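Long-range contact in N-glycosylase/DNA lyase (Methanocaldococcus jannaschii, PDB 3FHF), which belongs to the helix-hairpin-helix superfamily of DNA repair enzymes and is built almost entirely of helices and loops: residues V113-L126 with A138-A151. Residues are numbered along the deposited sequence; the frame is centred on the assembly and turned at random. Where two conformers were deposited one is given.
Sequences VESFENEKVAREFL and ASHFLRNVGYDDVA
R123 packs its CB on L142 CD1 (3.8 Å) and its CG on A138 CB, also 3.8 Å away, and its side chain is the one to follow outward. From CD the chain passes S139, then bends at chi3 (59°), bringing NH1 to S139 OG at 3.1 Å. That N-H points nearly straight at the oxygen (158°), which sits at the guanidinium edge, in its plane; V150 CG1 lies over one face toward its rim, 3.5 Å from NH1. NH1 also forms a salt bridge to E183 of helix 176-192, while S139 OG is hydrogen-bonded to the Y135 carbonyl, so both partners have a second hold.

One turn earlier, E119 sends its extended side chain past the Y147 ring, CB close to CD1. Its OE1 accepts from D149 N at 3.0 Å on the syn side, and OE2 reaches the D148 amide through a water. The carboxylate thus engages two successive amides of the loop that follows the Schellman turn at G146, D149 directly and D148 through the water. Beside it, K120 NZ makes a salt bridge to D149 OD2 (2.8 Å), coming from above the carboxylate plane; the other oxygen, OD1, pairs with R187.

The interior is apolar: L142 fits as a knob among V113, E119, R123 and L126, and L126 CD1 meets the edge of the F141 ring at CD2 (3.7 Å). The axes of segments 119-126 and 138-144 lie at 132°; with a short turn containing I133 between them, helices 119-129 and 135-144 form the helix-hairpin-helix motif, the unit through which this superfamily typically grips the DNA backbone.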
loop_
_atom_site.group_PDB
_atom_site.type_symbol
_atom_site.label_atom_id
_atom_site.label_comp_id
_atom_site.label_asym_id
_atom_site.label_seq_id
_atom_site.Cartn_x
_atom_site.Cartn_y
_atom_site.Cartn_z
ATOM N N VAL A 113 0.373 -1.537 -16.509
ATOM C CA VAL A 113 -0.669 -1.868 -15.537
ATOM C C VAL A 113 -2.088 -1.780 -16.110
ATOM O O VAL A 113 -2.919 -2.652 -15.857
ATOM C CB VAL A 113 -0.558 -0.958 -14.273
ATOM C CG1 VAL A 113 -1.812 -1.071 -13.408
ATOM C CG2 VAL A 113 0.662 -1.369 -13.454
ATOM N N GLU A 114 -2.369 -0.737 -16.885
ATOM C CA GLU A 114 -3.706 -0.583 -17.450
ATOM C C GLU A 114 -4.013 -1.561 -18.583
ATOM O O GLU A 114 -5.173 -1.740 -18.954
ATOM C CB GLU A 114 -3.922 0.854 -17.928
ATOM C CG GLU A 114 -3.739 1.894 -16.838
ATOM C CD GLU A 114 -4.324 3.246 -17.211
ATOM O OE1 GLU A 114 -4.048 3.740 -18.329
ATOM O OE2 GLU A 114 -5.060 3.814 -16.375
ATOM N N SER A 115 -2.983 -2.208 -19.121
ATOM C CA SER A 115 -3.190 -3.154 -20.212
ATOM C C SER A 115 -3.855 -4.434 -19.717
ATOM O O SER A 115 -4.546 -5.111 -20.474
ATOM C CB SER A 115 -1.852 -3.501 -20.881
ATOM O OG SER A 115 -1.080 -4.374 -20.067
ATOM N N PHE A 116 -3.650 -4.765 -18.446
ATOM C CA PHE A 116 -4.234 -5.980 -17.882
ATOM C C PHE A 116 -5.747 -5.915 -17.706
ATOM O O PHE A 116 -6.331 -4.836 -17.592
ATOM C CB PHE A 116 -3.568 -6.311 -16.545
ATOM C CG PHE A 116 -2.141 -6.760 -16.682
ATOM C CD1 PHE A 116 -1.843 -8.019 -17.188
ATOM C CD2 PHE A 116 -1.094 -5.899 -16.366
ATOM C CE1 PHE A 116 -0.517 -8.416 -17.384
ATOM C CE2 PHE A 116 0.226 -6.285 -16.558
ATOM C CZ PHE A 116 0.516 -7.547 -17.072
ATOM N N GLU A 117 -6.361 -7.093 -17.688
ATOM C CA GLU A 117 -7.806 -7.252 -17.541
ATOM C C GLU A 117 -8.317 -6.570 -16.275
ATOM O O GLU A 117 -9.412 -6.005 -16.255
ATOM C CB GLU A 117 -8.146 -8.741 -17.473
ATOM C CG GLU A 117 -9.405 -9.147 -18.205
ATOM C CD GLU A 117 -9.230 -9.122 -19.710
ATOM O OE1 GLU A 117 -8.862 -8.055 -20.242
ATOM O OE2 GLU A 117 -9.459 -10.163 -20.361
ATOM N N ASN A 118 -7.521 -6.645 -15.217
ATOM C CA ASN A 118 -7.896 -6.039 -13.952
ATOM C C ASN A 118 -6.690 -5.902 -13.035
ATOM O O ASN A 118 -5.581 -6.320 -13.383
ATOM C CB ASN A 118 -8.987 -6.876 -13.282
ATOM C CG ASN A 118 -8.574 -8.321 -13.092
ATOM O OD1 ASN A 118 -7.644 -8.620 -12.346
ATOM N ND2 ASN A 118 -9.262 -9.228 -13.779
ATOM N N GLU A 119 -6.922 -5.314 -11.866
ATOM C CA GLU A 119 -5.890 -5.075 -10.865
ATOM C C GLU A 119 -5.314 -6.343 -10.240
ATOM O O GLU A 119 -4.163 -6.352 -9.825
ATOM C CB GLU A 119 -6.459 -4.186 -9.752
ATOM C CG GLU A 119 -7.727 -4.763 -9.138
ATOM C CD GLU A 119 -8.507 -3.756 -8.314
ATOM O OE1 GLU A 119 -8.167 -3.535 -7.133
ATOM O OE2 GLU A 119 -9.463 -3.177 -8.860
ATOM N N LYS A 120 -6.119 -7.396 -10.156
ATOM C CA LYS A 120 -5.673 -8.658 -9.567
ATOM C C LYS A 120 -4.589 -9.293 -10.429
ATOM O O LYS A 120 -3.577 -9.784 -9.921
ATOM C CB LYS A 120 -6.856 -9.620 -9.436
ATOM C CG LYS A 120 -7.629 -9.522 -8.123
ATOM C CD LYS A 120 -8.005 -8.092 -7.775
ATOM C CE LYS A 120 -8.726 -8.012 -6.435
ATOM N NZ LYS A 120 -10.040 -8.702 -6.455
ATOM N N VAL A 121 -4.812 -9.282 -11.738
ATOM C CA VAL A 121 -3.860 -9.840 -12.682
ATOM C C VAL A 121 -2.638 -8.934 -12.788
ATOM O O VAL A 121 -1.510 -9.408 -12.951
ATOM C CB VAL A 121 -4.515 -10.014 -14.073
ATOM C CG1 VAL A 121 -3.461 -10.259 -15.122
ATOM C CG2 VAL A 121 -5.498 -11.177 -14.038
ATOM N N ALA A 122 -2.860 -7.628 -12.681
ATOM C CA ALA A 122 -1.763 -6.666 -12.769
ATOM C C ALA A 122 -0.843 -6.887 -11.564
ATOM O O ALA A 122 0.385 -6.837 -11.678
ATOM C CB ALA A 122 -2.308 -5.234 -12.759
ATOM N N ARG A 123 -1.449 -7.146 -10.408
ATOM C CA ARG A 123 -0.689 -7.394 -9.184
ATOM C C ARG A 123 0.255 -8.577 -9.380
ATOM O O ARG A 123 1.412 -8.538 -8.949
ATOM C CB ARG A 123 -1.630 -7.684 -8.012
ATOM C CG ARG A 123 -0.886 -7.955 -6.701
ATOM C CD ARG A 123 -1.787 -7.844 -5.480
ATOM N NE ARG A 123 -2.910 -8.767 -5.526
ATOM C CZ ARG A 123 -3.897 -8.788 -4.638
ATOM N NH1 ARG A 123 -3.900 -7.935 -3.619
ATOM N NH2 ARG A 123 -4.898 -9.644 -4.784
ATOM N N GLU A 124 -0.247 -9.623 -10.033
ATOM C CA GLU A 124 0.549 -10.821 -10.306
ATOM C C GLU A 124 1.799 -10.448 -11.099
ATOM O O GLU A 124 2.889 -10.961 -10.845
ATOM C CB GLU A 124 -0.266 -11.845 -11.111
ATOM C CG GLU A 124 -1.421 -12.514 -10.362
ATOM C CD GLU A 124 -2.231 -13.448 -11.259
ATOM O OE1 GLU A 124 -1.624 -14.109 -12.123
ATOM O OE2 GLU A 124 -3.471 -13.530 -11.098
ATOM N N PHE A 125 1.639 -9.565 -12.081
ATOM C CA PHE A 125 2.779 -9.144 -12.883
ATOM C C PHE A 125 3.794 -8.367 -12.049
ATOM O O PHE A 125 5.009 -8.570 -12.175
ATOM C CB PHE A 125 2.328 -8.281 -14.062
ATOM C CG PHE A 125 3.389 -7.344 -14.551
ATOM C CD1 PHE A 125 3.389 -6.008 -14.158
ATOM C CD2 PHE A 125 4.435 -7.814 -15.342
ATOM C CE1 PHE A 125 4.418 -5.147 -14.543
ATOM C CE2 PHE A 125 5.468 -6.966 -15.730
ATOM C CZ PHE A 125 5.462 -5.627 -15.329
ATOM N N LEU A 126 3.298 -7.466 -11.206
ATOM C CA LEU A 126 4.175 -6.654 -10.369
ATOM C C LEU A 126 5.019 -7.527 -9.448
ATOM O O LEU A 126 6.239 -7.351 -9.345
ATOM C CB LEU A 126 3.348 -5.655 -9.544
ATOM C CG LEU A 126 2.626 -4.568 -10.355
ATOM C CD1 LEU A 126 1.633 -3.830 -9.455
ATOM C CD2 LEU A 126 3.651 -3.598 -10.943
ATOM N N ALA A 138 2.904 -4.502 -3.911
ATOM C CA ALA A 138 2.154 -4.397 -5.153
ATOM C C ALA A 138 0.751 -3.863 -4.868
ATOM O O ALA A 138 0.235 -3.019 -5.600
ATOM C CB ALA A 138 2.067 -5.770 -5.825
ATOM N N SER A 139 0.137 -4.374 -3.806
ATOM C CA SER A 139 -1.194 -3.953 -3.412
ATOM C C SER A 139 -1.175 -2.482 -2.994
ATOM O O SER A 139 -2.073 -1.712 -3.333
ATOM C CB SER A 139 -1.682 -4.810 -2.239
ATOM O OG SER A 139 -1.629 -6.189 -2.571
ATOM N N HIS A 140 -0.139 -2.111 -2.252
ATOM C CA HIS A 140 0.024 -0.754 -1.763
ATOM C C HIS A 140 0.100 0.192 -2.967
ATOM O O HIS A 140 -0.585 1.224 -3.018
ATOM C CB HIS A 140 1.301 -0.681 -0.919
ATOM C CG HIS A 140 1.470 0.609 -0.177
ATOM N ND1 HIS A 140 2.637 0.940 0.477
ATOM C CD2 HIS A 140 0.616 1.639 0.033
ATOM C CE1 HIS A 140 2.496 2.119 1.057
ATOM N NE2 HIS A 140 1.279 2.564 0.803
ATOM N N PHE A 141 0.919 -0.186 -3.944
ATOM C CA PHE A 141 1.099 0.603 -5.159
ATOM C C PHE A 141 -0.220 0.767 -5.923
ATOM O O PHE A 141 -0.608 1.876 -6.271
ATOM C CB PHE A 141 2.146 -0.066 -6.060
ATOM C CG PHE A 141 2.212 0.509 -7.452
ATOM C CD1 PHE A 141 2.633 1.818 -7.663
ATOM C CD2 PHE A 141 1.829 -0.252 -8.545
ATOM C CE1 PHE A 141 2.669 2.363 -8.952
ATOM C CE2 PHE A 141 1.862 0.284 -9.851
ATOM C CZ PHE A 141 2.284 1.595 -10.046
ATOM N N LEU A 142 -0.908 -0.343 -6.171
ATOM C CA LEU A 142 -2.169 -0.296 -6.897
ATOM C C LEU A 142 -3.217 0.557 -6.183
ATOM O O LEU A 142 -3.981 1.293 -6.825
ATOM C CB LEU A 142 -2.683 -1.715 -7.133
ATOM C CG LEU A 142 -1.808 -2.528 -8.102
ATOM C CD1 LEU A 142 -2.290 -3.957 -8.147
ATOM C CD2 LEU A 142 -1.855 -1.906 -9.505
ATOM N N ARG A 143 -3.252 0.469 -4.858
ATOM C CA ARG A 143 -4.193 1.274 -4.075
ATOM C C ARG A 143 -3.838 2.757 -4.275
ATOM O O ARG A 143 -4.708 3.598 -4.551
ATOM C CB ARG A 143 -4.082 0.917 -2.581
ATOM C CG ARG A 143 -5.249 1.402 -1.675
ATOM C CD ARG A 143 -5.211 2.914 -1.428
ATOM N NE ARG A 143 -3.998 3.318 -0.719
ATOM C CZ ARG A 143 -3.816 3.181 0.592
ATOM N NH1 ARG A 143 -4.773 2.657 1.344
ATOM N NH2 ARG A 143 -2.673 3.556 1.150
ATOM N N ASN A 144 -2.552 3.072 -4.153
ATOM C CA ASN A 144 -2.102 4.449 -4.280
ATOM C C ASN A 144 -2.280 5.093 -5.659
ATOM O O ASN A 144 -2.224 6.319 -5.782
ATOM C CB ASN A 144 -0.653 4.562 -3.780
ATOM C CG ASN A 144 -0.573 4.541 -2.255
ATOM O OD1 ASN A 144 -1.532 4.171 -1.588
ATOM N ND2 ASN A 144 0.563 4.942 -1.708
ATOM N N VAL A 145 -2.516 4.284 -6.689
ATOM C CA VAL A 145 -2.745 4.839 -8.012
ATOM C C VAL A 145 -4.196 4.681 -8.437
ATOM O O VAL A 145 -4.517 4.782 -9.616
ATOM C CB VAL A 145 -1.792 4.233 -9.088
ATOM C CG1 VAL A 145 -0.343 4.548 -8.713
ATOM C CG2 VAL A 145 -2.019 2.737 -9.237
ATOM N N GLY A 146 -5.073 4.404 -7.473
ATOM C CA GLY A 146 -6.488 4.322 -7.790
ATOM C C GLY A 146 -7.305 3.046 -7.775
ATOM O O GLY A 146 -8.497 3.107 -8.082
ATOM N N TYR A 147 -6.723 1.901 -7.439
ATOM C CA TYR A 147 -7.517 0.679 -7.437
ATOM C C TYR A 147 -8.117 0.444 -6.055
ATOM O O TYR A 147 -7.480 0.699 -5.039
ATOM C CB TYR A 147 -6.664 -0.492 -7.934
ATOM C CG TYR A 147 -6.280 -0.310 -9.390
ATOM C CD1 TYR A 147 -7.183 -0.613 -10.419
ATOM C CD2 TYR A 147 -5.048 0.241 -9.740
ATOM C CE1 TYR A 147 -6.865 -0.363 -11.765
ATOM C CE2 TYR A 147 -4.719 0.494 -11.076
ATOM C CZ TYR A 147 -5.632 0.191 -12.080
ATOM O OH TYR A 147 -5.302 0.461 -13.387
ATOM N N ASP A 148 -9.354 -0.036 -6.020
ATOM C CA ASP A 148 -10.051 -0.197 -4.750
ATOM C C ASP A 148 -10.245 -1.566 -4.138
ATOM O O ASP A 148 -10.697 -1.648 -2.999
ATOM C CB ASP A 148 -11.435 0.441 -4.848
ATOM C CG ASP A 148 -11.381 1.910 -5.199
ATOM O OD1 ASP A 148 -10.679 2.677 -4.498
ATOM O OD2 ASP A 148 -12.056 2.294 -6.176
ATOM N N ASP A 149 -9.909 -2.630 -4.854
ATOM C CA ASP A 149 -10.158 -3.963 -4.324
ATOM C C ASP A 149 -8.953 -4.824 -3.947
ATOM O O ASP A 149 -9.001 -6.047 -4.089
ATOM C CB ASP A 149 -11.079 -4.716 -5.301
ATOM C CG ASP A 149 -11.750 -5.934 -4.667
ATOM O OD1 ASP A 149 -12.095 -5.878 -3.468
ATOM O OD2 ASP A 149 -11.956 -6.944 -5.379
ATOM N N VAL A 150 -7.880 -4.197 -3.470
ATOM C CA VAL A 150 -6.704 -4.938 -3.022
ATOM C C VAL A 150 -6.328 -4.481 -1.615
ATOM O O VAL A 150 -6.253 -3.277 -1.319
ATOM C CB VAL A 150 -5.480 -4.753 -3.949
ATOM C CG1 VAL A 150 -5.743 -5.418 -5.284
ATOM C CG2 VAL A 150 -5.171 -3.278 -4.130
ATOM N N ALA A 151 -6.099 -5.452 -0.744
ATOM C CA ALA A 151 -5.732 -5.167 0.636
ATOM C C ALA A 151 -4.225 -5.039 0.751
ATOM O O ALA A 151 -3.480 -5.701 0.024
ATOM C CB ALA A 151 -6.232 -6.289 1.555
HETATM O O HOH W 1 -5.980 3.149 -14.024
HETATM O O HOH W 2 -10.658 -0.908 -8.347
#